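Local coordinates for gram-negative insecticidal protein (Chromobacterium piscinae, PDB 6FBM) that acts as an insecticidal toxin and, as a member of the MACPF family, probably works by forming pores in target membranes, at residues Q114-I119 against P312-V317; E80-R85 against Q308-K313; V317-A322 against K375-L380. One frame throughout, in Å; residues are numbered along the deposited sequence.

Overall arrangement
The three contacts follow one another along a single run of chain, residues 308-322, which leads from the loop after helix 300-304 into strand 318-321. Contact 2 comes first, pairing 308-313 with the start of helix 81-88. Contact 1 overlaps it at Pro312 and Lys313 and pairs 312-317 with the end of helix 111-115. Contact 3 starts at Val317 and joins strand 318-321 to strand 373-376. The centres of contact 1 and contact 2 lie about 10 Å apart. The centres of contact 1 and contact 3 lie about 12 Å apart, and those of contact 2 and contact 3 about 23 Å apart. The connecting chain is thus fastened to the MACPF part before it enters a four-stranded mixed sheet of the C-terminal half.

Contact 1: residues Q114-I119 against P312-V317; sequences QQLTEI and PKVDKV
Lys313 folds its side chain back over the end of helix 111-115 so that NZ donates to two backbone carbonyls, 2.8 Å to Gln114 O and 2.7 Å to Leu116 O. Bends at chi2 and chi3 (-57° and -58°) swing CD and then CE across Gln115 O, which lies 3.2 Å from Lys313 CE. Gln115 O itself accepts from Val314 N at 2.9 Å, with an N-H...O angle of 163°. Three consecutive carbonyls, where the chain leaves the helix at Leu116, thus all face 312-317. The lysine ammonium, set where the MACPF part meets the connecting chain, probably offsets part of the negative charge at the helix end, through Gln114 O and Leu116 O. Packing is tightest at Thr117, whose CG2 lies 3.1 Å from Val314 O and 3.5 Å from Val317 CG1, the Thr117 and Val317 side chains crossing at about a right angle. On the rim, exposed Pro312 also packs closely, its O 3.2 Å from Gln115 CA and against CB, its ring CG against Gln115 OE1. The amide of Gln115 is held by other partners, OE1 bonding to His526 ND1 and NE2 to Gln527 O. Leu116 and Val314 lie side by side and point the same way, but more loosely. Toward solvent the fit slackens, Thr117 OG1 staying 4.1 Å from OD1 of exposed Asp315.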
ATOM      1  N   GLN A 114       6.958  -2.250 -45.140  1.00 19.18           N
ATOM      2  CA  GLN A 114       8.396  -2.231 -45.337  1.00 19.32           C
ATOM      3  C   GLN A 114       8.757  -2.591 -46.768  1.00 18.91           C
ATOM      4  O   GLN A 114       9.636  -1.986 -47.367  1.00 19.46           O
ATOM      5  CB  GLN A 114       9.079  -3.204 -44.372  1.00 20.17           C
ATOM      6  CG  GLN A 114       9.090  -2.768 -42.922  1.00 19.71           C
ATOM      7  CD  GLN A 114       9.591  -3.858 -42.004  1.00 20.18           C
ATOM      8  OE1 GLN A 114       8.877  -4.302 -41.094  1.00 21.38           O
ATOM      9  NE2 GLN A 114      10.824  -4.306 -42.234  1.00 19.23           N
ATOM     10  N   GLN A 115       8.064  -3.583 -47.299  1.00 19.06           N
ATOM     11  CA  GLN A 115       8.347  -4.104 -48.623  1.00 20.09           C
ATOM     12  C   GLN A 115       7.643  -3.303 -49.729  1.00 19.24           C
ATOM     13  O   GLN A 115       8.147  -3.223 -50.841  1.00 21.00           O
ATOM     14  CB  GLN A 115       7.930  -5.566 -48.706  1.00 20.30           C
ATOM     15  CG  GLN A 115       8.569  -6.468 -47.682  1.00 20.72           C
ATOM     16  CD  GLN A 115       8.180  -7.931 -47.911  1.00 21.97           C
ATOM     17  OE1 GLN A 115       8.877  -8.685 -48.614  1.00 23.60           O
ATOM     18  NE2 GLN A 115       7.093  -8.355 -47.281  1.00 23.34           N
ATOM     19  N   LEU A 116       6.479  -2.733 -49.437  1.00 17.02           N
ATOM     20  CA  LEU A 116       5.826  -1.876 -50.416  1.00 16.19           C
ATOM     21  C   LEU A 116       6.675  -0.678 -50.816  1.00 15.44           C
ATOM     22  O   LEU A 116       7.534  -0.205 -50.070  1.00 16.26           O
ATOM     23  CB  LEU A 116       4.453  -1.403 -49.934  1.00 15.44           C
ATOM     24  CG  LEU A 116       3.385  -2.492 -49.967  1.00 15.77           C
ATOM     25  CD1 LEU A 116       2.063  -1.919 -49.458  1.00 15.51           C
ATOM     26  CD2 LEU A 116       3.245  -3.050 -51.409  1.00 15.61           C
ATOM     27  N   THR A 117       6.400  -0.196 -52.002  1.00 14.54           N
ATOM     28  CA  THR A 117       7.057   0.951 -52.550  1.00 14.22           C
ATOM     29  C   THR A 117       6.014   2.075 -52.510  1.00 13.66           C
ATOM     30  O   THR A 117       4.853   1.826 -52.151  1.00 12.84           O
ATOM     31  CB  THR A 117       7.641   0.592 -53.935  1.00 14.42           C
ATOM     32  OG1 THR A 117       8.658   1.514 -54.284  1.00 14.93           O
ATOM     33  CG2 THR A 117       6.620   0.564 -55.013  1.00 14.17           C
ATOM     34  N   GLU A 118       6.418   3.324 -52.766  1.00 13.59           N
ATOM     35  CA  GLU A 118       5.520   4.485 -52.592  1.00 14.06           C
ATOM     36  C   GLU A 118       5.013   4.724 -51.153  1.00 14.64           C
ATOM     37  O   GLU A 118       4.006   5.427 -50.937  1.00 14.04           O
ATOM     38  CB  GLU A 118       4.280   4.392 -53.517  1.00 13.67           C
ATOM     39  CG  GLU A 118       4.529   4.091 -54.988  1.00 13.14           C
ATOM     40  CD  GLU A 118       5.274   5.187 -55.715  1.00 13.31           C
ATOM     41  OE1 GLU A 118       5.572   6.262 -55.132  1.00 12.68           O
ATOM     42  OE2 GLU A 118       5.564   4.931 -56.905  1.00 13.48           O
ATOM     43  N   ILE A 119       5.709   4.135 -50.166  1.00 15.12           N
ATOM     44  CA  ILE A 119       5.414   4.337 -48.752  1.00 15.52           C
ATOM     45  C   ILE A 119       6.487   5.283 -48.237  1.00 15.76           C
ATOM     46  O   ILE A 119       7.690   5.164 -48.585  1.00 16.95           O
ATOM     47  CB  ILE A 119       5.483   3.034 -47.964  1.00 15.51           C
ATOM     48  CG1 ILE A 119       4.495   2.003 -48.526  1.00 15.60           C
ATOM     49  CG2 ILE A 119       5.230   3.266 -46.477  1.00 15.98           C
ATOM     50  CD1 ILE A 119       3.038   2.308 -48.317  1.00 15.33           C
ATOM     51  N   PRO A 312      13.480  -6.486 -49.053  1.00 30.51           N
ATOM     52  CA  PRO A 312      12.886  -6.787 -50.353  1.00 30.87           C
ATOM     53  C   PRO A 312      11.728  -5.826 -50.691  1.00 33.26           C
ATOM     54  O   PRO A 312      10.909  -5.525 -49.817  1.00 34.31           O
ATOM     55  CB  PRO A 312      12.399  -8.238 -50.202  1.00 29.54           C
ATOM     56  CG  PRO A 312      12.337  -8.506 -48.734  1.00 30.70           C
ATOM     57  CD  PRO A 312      13.413  -7.641 -48.132  1.00 30.99           C
ATOM     58  N   LYS A 313      11.684  -5.349 -51.943  1.00 32.81           N
ATOM     59  CA  LYS A 313      10.689  -4.370 -52.367  1.00 33.26           C
ATOM     60  C   LYS A 313       9.757  -4.926 -53.435  1.00 32.78           C
ATOM     61  O   LYS A 313      10.173  -5.709 -54.285  1.00 33.04           O
ATOM     62  CB  LYS A 313      11.384  -3.119 -52.912  1.00 33.78           C
ATOM     63  CG  LYS A 313      12.350  -2.437 -51.962  1.00 34.54           C
ATOM     64  CD  LYS A 313      11.692  -2.032 -50.649  1.00 35.75           C
ATOM     65  CE  LYS A 313      10.489  -1.095 -50.825  1.00 34.21           C
ATOM     66  NZ  LYS A 313      10.176  -0.324 -49.604  1.00 35.34           N
ATOM     67  N   VAL A 314       8.493  -4.509 -53.368  1.00 30.51           N
ATOM     68  CA  VAL A 314       7.498  -4.754 -54.397  1.00 30.46           C
ATOM     69  C   VAL A 314       7.500  -3.489 -55.243  1.00 31.89           C
ATOM     70  O   VAL A 314       6.849  -2.512 -54.915  1.00 31.70           O
ATOM     71  CB  VAL A 314       6.104  -4.989 -53.772  1.00 30.34           C
ATOM     72  CG1 VAL A 314       5.019  -5.019 -54.836  1.00 30.25           C
ATOM     73  CG2 VAL A 314       6.116  -6.288 -52.990  1.00 30.95           C
ATOM     74  N   ASP A 315       8.271  -3.513 -56.327  1.00 32.06           N
ATOM     75  CA  ASP A 315       8.289  -2.440 -57.326  1.00 30.32           C
ATOM     76  C   ASP A 315       7.120  -2.537 -58.320  1.00 28.58           C
ATOM     77  O   ASP A 315       6.680  -1.510 -58.857  1.00 33.44           O
ATOM     78  CB  ASP A 315       9.623  -2.465 -58.077  1.00 30.83           C
ATOM     79  CG  ASP A 315      10.801  -2.150 -57.187  1.00 29.63           C
ATOM     80  OD1 ASP A 315      10.809  -1.085 -56.552  1.00 28.28           O
ATOM     81  OD2 ASP A 315      11.732  -2.963 -57.159  1.00 31.41           O
ATOM     82  N   LYS A 316       6.622  -3.751 -58.548  1.00 24.27           N
ATOM     83  CA  LYS A 316       5.570  -3.995 -59.501  1.00 23.74           C
ATOM     84  C   LYS A 316       4.239  -3.701 -58.815  1.00 21.78           C
ATOM     85  O   LYS A 316       3.646  -4.581 -58.180  1.00 19.79           O
ATOM     86  CB  LYS A 316       5.619  -5.448 -60.000  1.00 25.22           C
ATOM     87  CG  LYS A 316       6.955  -5.925 -60.582  1.00 25.65           C
ATOM     88  CD  LYS A 316       7.025  -5.684 -62.059  1.00 26.84           C
ATOM     89  CE  LYS A 316       8.427  -5.811 -62.655  1.00 28.66           C
ATOM     90  NZ  LYS A 316       8.709  -7.200 -63.123  1.00 28.47           N
ATOM     91  N   VAL A 317       3.765  -2.461 -58.945  1.00 19.67           N
ATOM     92  CA  VAL A 317       2.570  -2.015 -58.201  1.00 18.93           C
ATOM     93  C   VAL A 317       1.332  -1.770 -59.017  1.00 18.36           C
ATOM     94  O   VAL A 317       0.264  -1.498 -58.453  1.00 20.16           O
ATOM     95  CB  VAL A 317       2.869  -0.753 -57.375  1.00 18.42           C
ATOM     96  CG1 VAL A 317       3.871  -1.088 -56.288  1.00 17.27           C
ATOM     97  CG2 VAL A 317       3.365   0.418 -58.256  1.00 19.58           C
TER

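Contact 2: residues E80-R85 against Q308-K313; sequences EIEEYR and QQSIPK
The first part of helix 81-88, in the MACPF part of the chain, presents Ile81, Glu82 and Arg85 to the extended loop 308-313. Glu82 reaches the loop backbone with its carboxylate: OE1 accepts from Ile311 N at 2.8 Å in a nearly straight bond (171°), the N-H arriving on the syn side but 34° out of the carboxylate plane. A bend at chi2 (-49°) carries CD of Glu82 toward the loop. The other oxygen, OE2, offers its syn lone pair to Arg85 NH1 at 2.9 Å in a salt bridge, and pairs also with Lys99 NZ. Arg85 in turn reaches the loop, NH1 donating to Gln309 O at 3.0 Å with the carbonyl oxygen in the guanidinium plane, while NH2 bonds to Ser307 O and Ser102 OG. Ile311 CD1 lies over one face of the guanidinium held by these partners, nearest NH1 at 4.0 Å. Beside the polar network is an apolar touch, where Ile81 CG2 meets Ile311 CB at 3.9 Å and the two side chains cross at about a right angle; the same methyl also touches Lys313 CD and NZ, the latter bonded to Leu116 O and Gln114 O. Leu105 of helix 102-108 adds to the packing on Ile311 and Arg85. The helix start is closed by the N-cap residue Glu80, whose OE2 accepts from Glu82 N at 3.1 Å. The arrangement is that of a capped helix N-terminus, in which Glu82 and Arg85, one turn apart, pair with each other and both bind the backbone of the 308-313 loop.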
ATOM      1  N   GLU A  80      12.344   6.119 -49.065  1.00 31.49           N
ATOM      2  CA  GLU A  80      13.147   4.977 -49.434  1.00 31.21           C
ATOM      3  C   GLU A  80      13.583   4.289 -48.129  1.00 28.54           C
ATOM      4  O   GLU A  80      14.283   4.886 -47.320  1.00 28.89           O
ATOM      5  CB  GLU A  80      14.308   5.488 -50.314  1.00 33.16           C
ATOM      6  CG  GLU A  80      15.514   4.565 -50.504  1.00 37.96           C
ATOM      7  CD  GLU A  80      15.125   3.131 -50.830  1.00 39.70           C
ATOM      8  OE1 GLU A  80      14.158   2.956 -51.608  1.00 43.87           O
ATOM      9  OE2 GLU A  80      15.776   2.192 -50.312  1.00 36.99           O
ATOM     10  N   ILE A  81      13.145   3.043 -47.926  1.00 27.00           N
ATOM     11  CA  ILE A  81      13.367   2.312 -46.668  1.00 26.29           C
ATOM     12  C   ILE A  81      14.850   2.238 -46.262  1.00 27.91           C
ATOM     13  O   ILE A  81      15.174   2.395 -45.079  1.00 29.80           O
ATOM     14  CB  ILE A  81      12.735   0.902 -46.682  1.00 25.92           C
ATOM     15  CG1 ILE A  81      12.699   0.270 -45.278  1.00 27.59           C
ATOM     16  CG2 ILE A  81      13.484  -0.046 -47.609  1.00 25.64           C
ATOM     17  CD1 ILE A  81      11.636   0.851 -44.373  1.00 26.48           C
ATOM     18  N   GLU A  82      15.747   2.024 -47.226  1.00 26.66           N
ATOM     19  CA  GLU A  82      17.175   1.916 -46.925  1.00 26.36           C
ATOM     20  C   GLU A  82      17.766   3.243 -46.463  1.00 28.86           C
ATOM     21  O   GLU A  82      18.717   3.264 -45.682  1.00 27.58           O
ATOM     22  CB  GLU A  82      17.975   1.411 -48.136  1.00 25.63           C
ATOM     23  CG  GLU A  82      17.561   0.047 -48.679  1.00 25.69           C
ATOM     24  CD  GLU A  82      17.425  -1.035 -47.620  1.00 26.52           C
ATOM     25  OE1 GLU A  82      16.414  -1.785 -47.663  1.00 25.31           O
ATOM     26  OE2 GLU A  82      18.337  -1.139 -46.751  1.00 27.45           O
ATOM     27  N   GLU A  83      17.220   4.348 -46.952  1.00 30.66           N
ATOM     28  CA  GLU A  83      17.683   5.657 -46.527  1.00 30.93           C
ATOM     29  C   GLU A  83      17.142   5.931 -45.114  1.00 27.90           C
ATOM     30  O   GLU A  83      17.847   6.492 -44.274  1.00 27.47           O
ATOM     31  CB  GLU A  83      17.260   6.739 -47.527  1.00 32.47           C
ATOM     32  CG  GLU A  83      17.779   8.139 -47.206  1.00 35.65           C
ATOM     33  CD  GLU A  83      17.204   9.183 -48.141  1.00 41.12           C
ATOM     34  OE1 GLU A  83      16.303   9.956 -47.703  1.00 44.39           O
ATOM     35  OE2 GLU A  83      17.607   9.187 -49.339  1.00 47.14           O
ATOM     36  N   TYR A  84      15.899   5.535 -44.856  1.00 25.11           N
ATOM     37  CA  TYR A  84      15.340   5.611 -43.508  1.00 23.67           C
ATOM     38  C   TYR A  84      16.230   4.898 -42.490  1.00 23.77           C
ATOM     39  O   TYR A  84      16.557   5.454 -41.447  1.00 24.65           O
ATOM     40  CB  TYR A  84      13.928   5.009 -43.462  1.00 21.64           C
ATOM     41  CG  TYR A  84      13.392   4.850 -42.078  1.00 20.39           C
ATOM     42  CD1 TYR A  84      12.727   5.890 -41.438  1.00 19.65           C
ATOM     43  CD2 TYR A  84      13.569   3.656 -41.381  1.00 19.96           C
ATOM     44  CE1 TYR A  84      12.251   5.736 -40.135  1.00 19.11           C
ATOM     45  CE2 TYR A  84      13.085   3.492 -40.099  1.00 18.92           C
ATOM     46  CZ  TYR A  84      12.424   4.522 -39.482  1.00 18.20           C
ATOM     47  OH  TYR A  84      11.949   4.331 -38.214  1.00 17.97           O
ATOM     48  N   ARG A  85      16.603   3.668 -42.820  1.00 24.21           N
ATOM     49  CA  ARG A  85      17.504   2.875 -41.998  1.00 23.89           C
ATOM     50  C   ARG A  85      18.823   3.573 -41.729  1.00 26.33           C
ATOM     51  O   ARG A  85      19.303   3.539 -40.604  1.00 30.35           O
ATOM     52  CB  ARG A  85      17.805   1.532 -42.649  1.00 22.09           C
ATOM     53  CG  ARG A  85      16.596   0.636 -42.746  1.00 21.98           C
ATOM     54  CD  ARG A  85      16.940  -0.584 -43.554  1.00 21.65           C
ATOM     55  NE  ARG A  85      17.677  -1.539 -42.757  1.00 21.73           N
ATOM     56  CZ  ARG A  85      18.267  -2.640 -43.222  1.00 22.75           C
ATOM     57  NH1 ARG A  85      18.232  -2.944 -44.523  1.00 24.17           N
ATOM     58  NH2 ARG A  85      18.895  -3.446 -42.368  1.00 23.52           N
ATOM     59  N   GLN A 308      22.913  -6.091 -43.041  1.00 27.16           N
ATOM     60  CA  GLN A 308      22.974  -5.086 -44.103  1.00 26.58           C
ATOM     61  C   GLN A 308      22.252  -5.449 -45.401  1.00 27.69           C
ATOM     62  O   GLN A 308      22.257  -4.643 -46.316  1.00 29.17           O
ATOM     63  CB  GLN A 308      24.425  -4.728 -44.419  1.00 25.44           C
ATOM     64  CG  GLN A 308      25.208  -4.198 -43.240  1.00 24.88           C
ATOM     65  CD  GLN A 308      24.442  -3.148 -42.462  1.00 24.43           C
ATOM     66  OE1 GLN A 308      24.413  -1.980 -42.843  1.00 24.28           O
ATOM     67  NE2 GLN A 308      23.812  -3.561 -41.370  1.00 23.22           N
ATOM     68  N   GLN A 309      21.650  -6.636 -45.504  1.00 30.48           N
ATOM     69  CA  GLN A 309      20.849  -6.977 -46.683  1.00 32.81           C
ATOM     70  C   GLN A 309      19.732  -5.955 -46.824  1.00 31.95           C
ATOM     71  O   GLN A 309      19.156  -5.520 -45.824  1.00 31.64           O
ATOM     72  CB  GLN A 309      20.223  -8.375 -46.586  1.00 35.89           C
ATOM     73  CG  GLN A 309      21.184  -9.541 -46.787  1.00 40.88           C
ATOM     74  CD  GLN A 309      20.479 -10.901 -46.688  1.00 46.05           C
ATOM     75  OE1 GLN A 309      19.930 -11.424 -47.671  1.00 48.32           O
ATOM     76  NE2 GLN A 309      20.489 -11.477 -45.481  1.00 42.36           N
ATOM     77  N   SER A 310      19.436  -5.583 -48.067  1.00 28.82           N
ATOM     78  CA  SER A 310      18.311  -4.705 -48.365  1.00 26.51           C
ATOM     79  C   SER A 310      16.985  -5.374 -48.023  1.00 26.34           C
ATOM     80  O   SER A 310      16.857  -6.607 -48.035  1.00 23.58           O
ATOM     81  CB  SER A 310      18.311  -4.301 -49.832  1.00 27.61           C
ATOM     82  OG  SER A 310      19.259  -3.260 -50.038  1.00 29.93           O
ATOM     83  N   ILE A 311      16.001  -4.536 -47.705  1.00 26.60           N
ATOM     84  CA  ILE A 311      14.644  -4.994 -47.502  1.00 26.21           C
ATOM     85  C   ILE A 311      14.120  -5.323 -48.888  1.00 28.11           C
ATOM     86  O   ILE A 311      14.339  -4.542 -49.823  1.00 31.02           O
ATOM     87  CB  ILE A 311      13.764  -3.904 -46.857  1.00 25.96           C
ATOM     88  CG1 ILE A 311      14.342  -3.458 -45.501  1.00 27.72           C
ATOM     89  CG2 ILE A 311      12.313  -4.368 -46.712  1.00 26.03           C
ATOM     90  CD1 ILE A 311      14.540  -4.564 -44.479  1.00 27.29           C
ATOM     91  N   PRO A 312      13.480  -6.486 -49.053  1.00 30.51           N
ATOM     92  CA  PRO A 312      12.886  -6.787 -50.353  1.00 30.87           C
ATOM     93  C   PRO A 312      11.728  -5.826 -50.691  1.00 33.26           C
ATOM     94  O   PRO A 312      10.909  -5.525 -49.817  1.00 34.31           O
ATOM     95  CB  PRO A 312      12.399  -8.238 -50.202  1.00 29.54           C
ATOM     96  CG  PRO A 312      12.337  -8.506 -48.734  1.00 30.70           C
ATOM     97  CD  PRO A 312      13.413  -7.641 -48.132  1.00 30.99           C
ATOM     98  N   LYS A 313      11.684  -5.349 -51.943  1.00 32.81           N
ATOM     99  CA  LYS A 313      10.689  -4.370 -52.367  1.00 33.26           C
ATOM    100  C   LYS A 313       9.757  -4.926 -53.435  1.00 32.78           C
ATOM    101  O   LYS A 313      10.173  -5.709 -54.285  1.00 33.04           O
ATOM    102  CB  LYS A 313      11.384  -3.119 -52.912  1.00 33.78           C
ATOM    103  CG  LYS A 313      12.350  -2.437 -51.962  1.00 34.54           C
ATOM    104  CD  LYS A 313      11.692  -2.032 -50.649  1.00 35.75           C
ATOM    105  CE  LYS A 313      10.489  -1.095 -50.825  1.00 34.21           C
ATOM    106  NZ  LYS A 313      10.176  -0.324 -49.604  1.00 35.34           N
TER

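Contact 3: residues V317-A322 against K375-L380; sequences VLLMDA and KDLFDL
Leu319 and Lys375 form a hydrogen-bonded antiparallel pair: Leu319 N donates to Lys375 O at 3.0 Å, and Lys375 N returns a bond to Leu319 O at 2.8 Å. Their side chains leave on the same face of the sheet, with Leu319 CB 4.1 Å from Lys375 CB; the extended Lys375 chain then leads away to Asn350 O. Beyond the paired residues Val317 packs with CG1, which lies 3.6 Å from Leu380 CD1 and 4.0 Å from Phe378 CD2. Both of these side chains cross that of Val317 at about a right angle. Phe378 turns its ring edge to Val317 CA and carries Leu377 CG over the centre of one face.

A water ties the ends together, donating to Val317 O (2.8 Å) and to Asp376 OD1 while accepting from Phe378 N. The same OD1 accepts from Leu380 N at 3.0 Å, met from above the carboxylate plane, holding the chain as it turns. Further out, Met519 of helix 516-524 touches Leu319 and Leu377, Leu523 of that helix touches Phe378, and Tyr352 of strand 352-354 packs on Leu319 and Lys375. On its other edge strand 318-321 bonds to Ala512 and Ala514. The whole is an antiparallel strand pair inside a four-stranded mixed sheet, its second strand running out into the type I beta turn from Asp376 to Asp379.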
ATOM      1  N   VAL A 317       3.765  -2.461 -58.945  1.00 19.67           N
ATOM      2  CA  VAL A 317       2.570  -2.015 -58.201  1.00 18.93           C
ATOM      3  C   VAL A 317       1.332  -1.770 -59.017  1.00 18.36           C
ATOM      4  O   VAL A 317       0.264  -1.498 -58.453  1.00 20.16           O
ATOM      5  CB  VAL A 317       2.869  -0.753 -57.375  1.00 18.42           C
ATOM      6  CG1 VAL A 317       3.871  -1.088 -56.288  1.00 17.27           C
ATOM      7  CG2 VAL A 317       3.365   0.418 -58.256  1.00 19.58           C
ATOM      8  N   LEU A 318       1.452  -1.884 -60.339  1.00 18.16           N
ATOM      9  CA  LEU A 318       0.307  -1.801 -61.222  1.00 16.29           C
ATOM     10  C   LEU A 318       0.039  -3.171 -61.775  1.00 16.20           C
ATOM     11  O   LEU A 318       0.893  -3.784 -62.393  1.00 16.92           O
ATOM     12  CB  LEU A 318       0.567  -0.796 -62.331  1.00 15.62           C
ATOM     13  CG  LEU A 318       0.648   0.665 -61.896  1.00 15.70           C
ATOM     14  CD1 LEU A 318       1.024   1.579 -63.063  1.00 14.95           C
ATOM     15  CD2 LEU A 318      -0.665   1.130 -61.278  1.00 15.87           C
ATOM     16  N   LEU A 319      -1.176  -3.634 -61.545  1.00 16.86           N
ATOM     17  CA  LEU A 319      -1.651  -4.881 -62.084  1.00 17.80           C
ATOM     18  C   LEU A 319      -2.249  -4.566 -63.439  1.00 19.25           C
ATOM     19  O   LEU A 319      -3.247  -3.850 -63.532  1.00 18.95           O
ATOM     20  CB  LEU A 319      -2.697  -5.439 -61.132  1.00 17.83           C
ATOM     21  CG  LEU A 319      -3.300  -6.818 -61.365  1.00 17.63           C
ATOM     22  CD1 LEU A 319      -2.249  -7.902 -61.437  1.00 17.73           C
ATOM     23  CD2 LEU A 319      -4.315  -7.087 -60.270  1.00 17.36           C
ATOM     24  N   MET A 320      -1.632  -5.112 -64.488  1.00 20.79           N
ATOM     25  CA  MET A 320      -2.076  -4.901 -65.871  1.00 20.94           C
ATOM     26  C   MET A 320      -2.961  -6.040 -66.403  1.00 22.08           C
ATOM     27  O   MET A 320      -2.723  -7.233 -66.170  1.00 23.81           O
ATOM     28  CB  MET A 320      -0.870  -4.768 -66.785  1.00 20.72           C
ATOM     29  CG  MET A 320      -1.201  -4.273 -68.163  1.00 21.56           C
ATOM     30  SD  MET A 320       0.284  -3.859 -69.102  1.00 21.29           S
ATOM     31  CE  MET A 320       1.068  -5.471 -69.279  1.00 21.84           C
ATOM     32  N   ASP A 321      -3.976  -5.641 -67.150  1.00 20.64           N
ATOM     33  CA  ASP A 321      -4.709  -6.523 -68.029  1.00 21.10           C
ATOM     34  C   ASP A 321      -4.486  -5.956 -69.439  1.00 21.54           C
ATOM     35  O   ASP A 321      -5.021  -4.900 -69.773  1.00 19.95           O
ATOM     36  CB  ASP A 321      -6.180  -6.539 -67.616  1.00 21.31           C
ATOM     37  CG  ASP A 321      -7.045  -7.341 -68.560  1.00 20.73           C
ATOM     38  OD1 ASP A 321      -6.525  -7.810 -69.589  1.00 20.93           O
ATOM     39  OD2 ASP A 321      -8.248  -7.451 -68.305  1.00 21.92           O
ATOM     40  N   ALA A 322      -3.655  -6.650 -70.230  1.00 22.49           N
ATOM     41  CA  ALA A 322      -3.228  -6.146 -71.543  1.00 23.75           C
ATOM     42  C   ALA A 322      -4.248  -6.393 -72.651  1.00 25.05           C
ATOM     43  O   ALA A 322      -4.149  -5.763 -73.707  1.00 26.05           O
ATOM     44  CB  ALA A 322      -1.871  -6.737 -71.943  1.00 23.68           C
ATOM     45  N   LYS A 375      -4.606  -1.625 -62.551  1.00 16.45           N
ATOM     46  CA  LYS A 375      -5.239  -1.592 -61.252  1.00 18.23           C
ATOM     47  C   LYS A 375      -4.203  -1.262 -60.179  1.00 17.56           C
ATOM     48  O   LYS A 375      -3.112  -1.821 -60.166  1.00 17.13           O
ATOM     49  CB  LYS A 375      -5.901  -2.932 -60.958  1.00 20.19           C
ATOM     50  CG  LYS A 375      -6.436  -3.034 -59.542  1.00 21.62           C
ATOM     51  CD  LYS A 375      -7.349  -4.243 -59.369  1.00 23.45           C
ATOM     52  CE  LYS A 375      -7.814  -4.374 -57.925  1.00 24.62           C
ATOM     53  NZ  LYS A 375      -9.114  -5.098 -57.865  1.00 26.41           N
ATOM     54  N   ASP A 376      -4.576  -0.355 -59.284  1.00 17.56           N
ATOM     55  CA  ASP A 376      -3.764   0.009 -58.144  1.00 18.11           C
ATOM     56  C   ASP A 376      -3.925  -1.073 -57.066  1.00 18.00           C
ATOM     57  O   ASP A 376      -4.726  -0.937 -56.155  1.00 17.49           O
ATOM     58  CB  ASP A 376      -4.192   1.400 -57.646  1.00 17.69           C
ATOM     59  CG  ASP A 376      -3.168   2.038 -56.704  1.00 17.63           C
ATOM     60  OD1 ASP A 376      -2.267   1.322 -56.198  1.00 17.80           O
ATOM     61  OD2 ASP A 376      -3.262   3.269 -56.492  1.00 16.09           O
ATOM     62  N   LEU A 377      -3.159  -2.150 -57.199  1.00 18.97           N
ATOM     63  CA  LEU A 377      -3.383  -3.389 -56.401  1.00 19.67           C
ATOM     64  C   LEU A 377      -3.273  -3.165 -54.884  1.00 19.40           C
ATOM     65  O   LEU A 377      -4.159  -3.566 -54.121  1.00 17.50           O
ATOM     66  CB  LEU A 377      -2.378  -4.474 -56.788  1.00 20.30           C
ATOM     67  CG  LEU A 377      -2.549  -5.849 -56.126  1.00 21.89           C
ATOM     68  CD1 LEU A 377      -4.002  -6.341 -56.048  1.00 22.80           C
ATOM     69  CD2 LEU A 377      -1.685  -6.878 -56.880  1.00 22.21           C
ATOM     70  N   PHE A 378      -2.188  -2.493 -54.490  1.00 18.82           N
ATOM     71  CA  PHE A 378      -1.877  -2.231 -53.088  1.00 18.38           C
ATOM     72  C   PHE A 378      -2.443  -0.903 -52.570  1.00 18.18           C
ATOM     73  O   PHE A 378      -2.121  -0.499 -51.460  1.00 17.19           O
ATOM     74  CB  PHE A 378      -0.358  -2.266 -52.922  1.00 18.53           C
ATOM     75  CG  PHE A 378       0.271  -3.479 -53.540  1.00 17.91           C
ATOM     76  CD1 PHE A 378       0.047  -4.728 -52.999  1.00 18.21           C
ATOM     77  CD2 PHE A 378       1.028  -3.372 -54.672  1.00 18.17           C
ATOM     78  CE1 PHE A 378       0.571  -5.865 -53.577  1.00 19.11           C
ATOM     79  CE2 PHE A 378       1.570  -4.499 -55.279  1.00 19.37           C
ATOM     80  CZ  PHE A 378       1.356  -5.757 -54.717  1.00 19.07           C
ATOM     81  N   ASP A 379      -3.281  -0.237 -53.380  1.00 18.44           N
ATOM     82  CA  ASP A 379      -4.021   0.952 -52.984  1.00 19.11           C
ATOM     83  C   ASP A 379      -3.049   2.014 -52.506  1.00 19.49           C
ATOM     84  O   ASP A 379      -3.185   2.578 -51.417  1.00 21.10           O
ATOM     85  CB  ASP A 379      -5.063   0.598 -51.896  1.00 20.83           C
ATOM     86  CG  ASP A 379      -5.966   1.747 -51.516  1.00 22.80           C
ATOM     87  OD1 ASP A 379      -6.242   2.626 -52.368  1.00 24.29           O
ATOM     88  OD2 ASP A 379      -6.389   1.769 -50.339  1.00 25.37           O
ATOM     89  N   LEU A 380      -2.015   2.241 -53.308  1.00 17.88           N
ATOM     90  CA  LEU A 380      -0.974   3.204 -53.004  1.00 16.79           C
ATOM     91  C   LEU A 380      -1.254   4.608 -53.494  1.00 16.34           C
ATOM     92  O   LEU A 380      -0.472   5.492 -53.213  1.00 17.25           O
ATOM     93  CB  LEU A 380       0.327   2.744 -53.647  1.00 16.89           C
ATOM     94  CG  LEU A 380       0.826   1.371 -53.271  1.00 16.94           C
ATOM     95  CD1 LEU A 380       2.035   0.992 -54.071  1.00 16.41           C
ATOM     96  CD2 LEU A 380       1.121   1.331 -51.794  1.00 17.49           C
TER
HETATM   97  O   HOH W   1      -0.551  -0.766 -55.844  1.00  6.94           O